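Local coordinates for protein cellulase (Soil metagenome, PDB 5I2U) that probably hydrolyses the beta-1,4-glucosidic linkages of cellulose, as a salt-tolerant glycoside hydrolase of family 5 built on a TIM barrel, at residues D272-S276 and R277-W281; K316-R319 and N320-N324. All blocks are in the same frame, centred on the assembly; numbering follows the deposited sequence.

Interaction 1: residues D272-S276 and R277-W281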
loop_
_atom_site.group_PDB
_atom_site.type_symbol
_atom_site.label_atom_id
_atom_site.label_comp_id
_atom_site.label_asym_id
_atom_site.label_seq_id
_atom_site.Cartn_x
_atom_site.Cartn_y
_atom_site.Cartn_z
ATOM N N ASP A 272 1.181 -12.567 -12.309
ATOM C CA ASP A 272 0.375 -12.932 -13.481
ATOM C C ASP A 272 -1.110 -13.038 -13.126
ATOM O O ASP A 272 -1.966 -12.590 -13.891
ATOM C CB ASP A 272 0.884 -14.244 -14.119
ATOM C CG ASP A 272 2.148 -14.046 -14.967
ATOM O OD1 ASP A 272 2.568 -12.897 -15.222
ATOM O OD2 ASP A 272 2.718 -15.054 -15.401
ATOM N N TRP A 273 -1.396 -13.624 -11.965
ATOM C CA TRP A 273 -2.758 -13.725 -11.458
ATOM C C TRP A 273 -3.367 -12.336 -11.222
ATOM O O TRP A 273 -4.482 -12.070 -11.653
ATOM C CB TRP A 273 -2.790 -14.584 -10.179
ATOM C CG TRP A 273 -4.044 -14.459 -9.401
ATOM C CD1 TRP A 273 -5.247 -15.028 -9.688
ATOM C CD2 TRP A 273 -4.226 -13.717 -8.187
ATOM N NE1 TRP A 273 -6.171 -14.686 -8.730
ATOM C CE2 TRP A 273 -5.571 -13.880 -7.798
ATOM C CE3 TRP A 273 -3.384 -12.919 -7.398
ATOM C CZ2 TRP A 273 -6.093 -13.278 -6.647
ATOM C CZ3 TRP A 273 -3.895 -12.324 -6.261
ATOM C CH2 TRP A 273 -5.240 -12.505 -5.891
ATOM N N MET A 274 -2.624 -11.449 -10.564
ATOM C CA MET A 274 -3.092 -10.073 -10.357
ATOM C C MET A 274 -3.308 -9.298 -11.664
ATOM O O MET A 274 -4.271 -8.538 -11.784
ATOM C CB MET A 274 -2.129 -9.294 -9.454
ATOM C CG MET A 274 -2.161 -9.733 -8.001
ATOM S SD MET A 274 -1.105 -8.709 -6.964
ATOM C CE MET A 274 0.513 -9.216 -7.524
ATOM N N GLU A 275 -2.421 -9.491 -12.632
ATOM C CA GLU A 275 -2.523 -8.773 -13.894
ATOM C C GLU A 275 -3.761 -9.209 -14.694
ATOM O O GLU A 275 -4.423 -8.363 -15.286
ATOM C CB GLU A 275 -1.252 -8.927 -14.717
ATOM C CG GLU A 275 -0.028 -8.246 -14.103
ATOM C CD GLU A 275 -0.096 -6.731 -14.097
ATOM O OE1 GLU A 275 -0.634 -6.142 -15.051
ATOM O OE2 GLU A 275 0.389 -6.115 -13.125
ATOM N N SER A 276 -4.092 -10.504 -14.667
ATOM C CA SER A 276 -5.295 -11.002 -15.337
ATOM C C SER A 276 -6.570 -10.543 -14.623
ATOM O O SER A 276 -7.577 -10.313 -15.275
ATOM C CB SER A 276 -5.264 -12.530 -15.498
ATOM O OG SER A 276 -5.565 -13.197 -14.291
ATOM N N ARG A 277 -6.507 -10.387 -13.294
ATOM C CA ARG A 277 -7.610 -9.803 -12.507
ATOM C C ARG A 277 -7.617 -8.270 -12.462
ATOM O O ARG A 277 -8.504 -7.704 -11.845
ATOM C CB ARG A 277 -7.588 -10.309 -11.050
ATOM C CG ARG A 277 -7.582 -11.812 -10.871
ATOM C CD ARG A 277 -8.876 -12.455 -11.308
ATOM N NE ARG A 277 -8.845 -13.894 -11.059
ATOM C CZ ARG A 277 -8.200 -14.798 -11.803
ATOM N NH1 ARG A 277 -7.514 -14.456 -12.897
ATOM N NH2 ARG A 277 -8.251 -16.081 -11.446
ATOM N N LYS A 278 -6.659 -7.593 -13.092
ATOM C CA LYS A 278 -6.520 -6.123 -12.982
ATOM C C LYS A 278 -6.506 -5.617 -11.525
ATOM O O LYS A 278 -7.117 -4.599 -11.206
ATOM C CB LYS A 278 -7.614 -5.404 -13.796
ATOM C CG LYS A 278 -7.537 -5.631 -15.303
ATOM C CD LYS A 278 -8.180 -4.496 -16.094
ATOM C CE LYS A 278 -8.061 -4.709 -17.599
ATOM N NZ LYS A 278 -8.854 -5.888 -18.054
ATOM N N ILE A 279 -5.809 -6.351 -10.657
ATOM C CA ILE A 279 -5.621 -6.005 -9.244
ATOM C C ILE A 279 -4.355 -5.160 -9.137
ATOM O O ILE A 279 -3.303 -5.549 -9.670
ATOM C CB ILE A 279 -5.444 -7.268 -8.369
ATOM C CG1 ILE A 279 -6.753 -8.050 -8.287
ATOM C CG2 ILE A 279 -4.943 -6.909 -6.971
ATOM C CD1 ILE A 279 -6.593 -9.469 -7.775
ATOM N N SER A 280 -4.456 -4.006 -8.476
ATOM C CA SER A 280 -3.287 -3.149 -8.268
ATOM C C SER A 280 -2.387 -3.736 -7.187
ATOM O O SER A 280 -2.875 -4.423 -6.293
ATOM C CB SER A 280 -3.707 -1.730 -7.897
ATOM O OG SER A 280 -4.237 -1.062 -9.022
ATOM N N TRP A 281 -1.075 -3.499 -7.286
ATOM C CA TRP A 281 -0.117 -4.072 -6.318
ATOM C C TRP A 281 1.080 -3.190 -5.959
ATOM O O TRP A 281 1.558 -2.412 -6.767
ATOM C CB TRP A 281 0.346 -5.477 -6.733
ATOM C CG TRP A 281 0.875 -5.625 -8.108
ATOM C CD1 TRP A 281 0.162 -5.950 -9.225
ATOM C CD2 TRP A 281 2.239 -5.486 -8.530
ATOM N NE1 TRP A 281 0.989 -6.004 -10.326
ATOM C CE2 TRP A 281 2.271 -5.724 -9.932
ATOM C CE3 TRP A 281 3.439 -5.171 -7.865
ATOM C CZ2 TRP A 281 3.458 -5.675 -10.681
ATOM C CZ3 TRP A 281 4.633 -5.116 -8.609
ATOM C CH2 TRP A 281 4.627 -5.367 -10.004
#
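M274 reaches from the last turn of helix 264-276 across the side chains of I279 and W281. Its CB lies 4.0 Å from I279 CB, and CG passes the CG2 branch of the same isoleucine. SD then sits 3.6 Å from W281 CB, oblique to the indole in a Met-aromatic contact. A bend at the last torsion (chi3 -70°) folds the methyl over the ring, and CE rests 3.9 Å from the centre of the five-membered ring of W281, a CH-pi contact over its face. Methionine suits this buried place because its unbranched, pliable chain can follow two unlike surfaces.

The backbone beneath is a Schellman motif. K278 takes up positive phi, I279 N bonds to M274 O (2.9 Å), and K278 N makes a weak bond to E275 O. This turns the chain out of the helix towards strand 281-286 of the barrel; K278 is exposed at the turn, where a lysine is at ease.

Beside M274, E275 bends at chi2 and offers OE2 to W281 NE1 at 2.9 Å. The bond runs in the indole plane and uses the anti side of a carboxylate set at 89° to the ring; OE1 is paired with R57. A leucine in place of W281 would probably deprive E275 OE2 of this N-H donor and M274 CE of its aromatic face.

On the flank of the turn, R277 CG and I279 CD1 cover the same face of W273, CD1 lying 3.8 Å from W273 CH2. Farther out, the R277 guanidinium places its face over W273 CD1. D237 takes a hydrogen bond from W273 NE1 on OD2 and forms a salt bridge with R277 NE through OD1. W273 O accepts R277 N and, from the same face of its plane, S276 OG at 3.1 Å.

Interaction 2: residues K316-R319 and N320-N324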
loop_
_atom_site.group_PDB
_atom_site.type_symbol
_atom_site.label_atom_id
_atom_site.label_comp_id
_atom_site.label_asym_id
_atom_site.label_seq_id
_atom_site.Cartn_x
_atom_site.Cartn_y
_atom_site.Cartn_z
ATOM N N LYS A 316 15.948 -6.138 -7.675
ATOM C CA LYS A 316 15.982 -6.337 -9.117
ATOM C C LYS A 316 14.676 -6.929 -9.656
ATOM O O LYS A 316 14.153 -6.474 -10.684
ATOM C CB LYS A 316 17.164 -7.237 -9.510
ATOM C CG LYS A 316 18.537 -6.600 -9.344
ATOM C CD LYS A 316 19.629 -7.541 -9.843
ATOM C CE LYS A 316 21.012 -6.903 -9.842
ATOM N NZ LYS A 316 21.607 -6.887 -8.471
ATOM N N LEU A 317 14.186 -7.962 -8.979
ATOM C CA LEU A 317 12.949 -8.623 -9.358
ATOM C C LEU A 317 11.737 -7.677 -9.274
ATOM O O LEU A 317 10.861 -7.699 -10.153
ATOM C CB LEU A 317 12.729 -9.846 -8.469
ATOM C CG LEU A 317 11.498 -10.709 -8.733
ATOM C CD1 LEU A 317 11.476 -11.174 -10.180
ATOM C CD2 LEU A 317 11.482 -11.900 -7.787
ATOM N N THR A 318 11.702 -6.847 -8.229
ATOM C CA THR A 318 10.656 -5.824 -8.075
ATOM C C THR A 318 10.741 -4.754 -9.173
ATOM O O THR A 318 9.733 -4.399 -9.786
ATOM C CB THR A 318 10.727 -5.128 -6.679
ATOM O OG1 THR A 318 10.507 -6.092 -5.637
ATOM C CG2 THR A 318 9.683 -4.033 -6.555
ATOM N N ARG A 319 11.935 -4.226 -9.397
ATOM C CA ARG A 319 12.132 -3.192 -10.403
ATOM C C ARG A 319 11.692 -3.692 -11.764
ATOM O O ARG A 319 10.971 -2.993 -12.470
ATOM C CB ARG A 319 13.597 -2.749 -10.442
ATOM C CG ARG A 319 13.886 -1.608 -11.395
ATOM C CD ARG A 319 15.330 -1.154 -11.299
ATOM N NE ARG A 319 15.646 -0.179 -12.338
ATOM C CZ ARG A 319 15.903 -0.483 -13.616
ATOM N NH1 ARG A 319 15.886 -1.751 -14.060
ATOM N NH2 ARG A 319 16.190 0.493 -14.461
ATOM N N ASN A 320 12.138 -4.891 -12.126
ATOM C CA ASN A 320 11.796 -5.478 -13.423
ATOM C C ASN A 320 10.317 -5.745 -13.543
ATOM O O ASN A 320 9.725 -5.430 -14.573
ATOM C CB ASN A 320 12.570 -6.778 -13.696
ATOM C CG ASN A 320 14.054 -6.546 -13.926
ATOM O OD1 ASN A 320 14.472 -5.507 -14.433
ATOM N ND2 ASN A 320 14.858 -7.519 -13.548
ATOM N N SER A 321 9.733 -6.313 -12.492
ATOM C CA SER A 321 8.300 -6.581 -12.443
ATOM C C SER A 321 7.490 -5.320 -12.693
ATOM O O SER A 321 6.535 -5.331 -13.473
ATOM C CB SER A 321 7.893 -7.186 -11.082
ATOM O OG SER A 321 8.224 -8.565 -10.982
ATOM N N ILE A 322 7.876 -4.229 -12.042
ATOM C CA ILE A 322 7.132 -2.987 -12.160
ATOM C C ILE A 322 7.347 -2.361 -13.536
ATOM O O ILE A 322 6.400 -1.856 -14.126
ATOM C CB ILE A 322 7.477 -1.986 -11.022
ATOM C CG1 ILE A 322 7.074 -2.572 -9.676
ATOM C CG2 ILE A 322 6.754 -0.653 -11.209
ATOM C CD1 ILE A 322 7.725 -1.896 -8.493
ATOM N N ARG A 323 8.582 -2.383 -14.019
ATOM C CA ARG A 323 8.934 -1.772 -15.318
ATOM C C ARG A 323 8.279 -2.448 -16.526
ATOM O O ARG A 323 7.855 -1.763 -17.450
ATOM C CB ARG A 323 10.448 -1.756 -15.522
ATOM C CG ARG A 323 11.156 -0.641 -14.785
ATOM C CD ARG A 323 12.657 -0.820 -14.904
ATOM N NE ARG A 323 13.061 -0.716 -16.302
ATOM C CZ ARG A 323 13.276 0.422 -16.976
ATOM N NH1 ARG A 323 13.180 1.622 -16.392
ATOM N NH2 ARG A 323 13.612 0.352 -18.266
ATOM N N ASN A 324 8.200 -3.777 -16.509
ATOM C CA ASN A 324 7.629 -4.516 -17.628
ATOM C C ASN A 324 6.088 -4.395 -17.640
ATOM O O ASN A 324 5.484 -4.233 -18.700
ATOM C CB ASN A 324 8.222 -5.947 -17.705
ATOM C CG ASN A 324 7.187 -7.037 -17.981
ATOM O OD1 ASN A 324 6.341 -7.338 -17.137
ATOM N ND2 ASN A 324 7.285 -7.669 -19.148
HETATM O O HOH W 1 16.348 -4.200 -13.093
#
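R319 and R323, one helical turn apart, run side by side with their guanidinium groups stacked, the planes only 4° from parallel and the centres 4.4 Å apart. R323 CD packs against the centre of one face of the R319 guanidinium, so methylene as well as flat cation does the packing. With CG anti to the backbone N (chi1 -176°) and an extended chain, R319 reaches far enough for this pairing. D82 probably eases the like charges: its carboxylate makes a salt bridge with R319 NE and its backbone O takes R323 NH1. A water accepts from R319 NH1 and donates to N320 OD1, each at 2.7 Å, bridging the guanidinium to the neighbouring asparagine.

Around the helix, S321 grips L317 O twice, through its N and its OG, which arrive from opposite faces of the carbonyl; a small hydroxyl suits this, and OG also bonds W267 NE1. T318 CG2 presses tightly on I322 CD1 at 3.5 Å.

T318 and I322 are on the buried side of helix 313-325, T318 resting on A283 of strand 281-286, while L317 packs on I264 and W267 of helix 264-276.

Interaction 1 comes first along the chain and closes the tight turn that carries helix 264-276 into strand 281-286, the eighth strand of the barrel, which lies beside the first, 57-61. Interaction 2 follows in series inside helix 313-325, spanning successive turns and closing no loop of its own; the two neither nest nor cross. Their centres are about 15 Å apart, yet they meet through the far edge of one indole: W281 CZ3 lies 3.7 Å from I322 CG1, and W281 CH2 3.9 Å from S321 CB. Through W281, the C-terminal helix is thus packed against the start of the final barrel strand and, beside it, the helix leading into that strand.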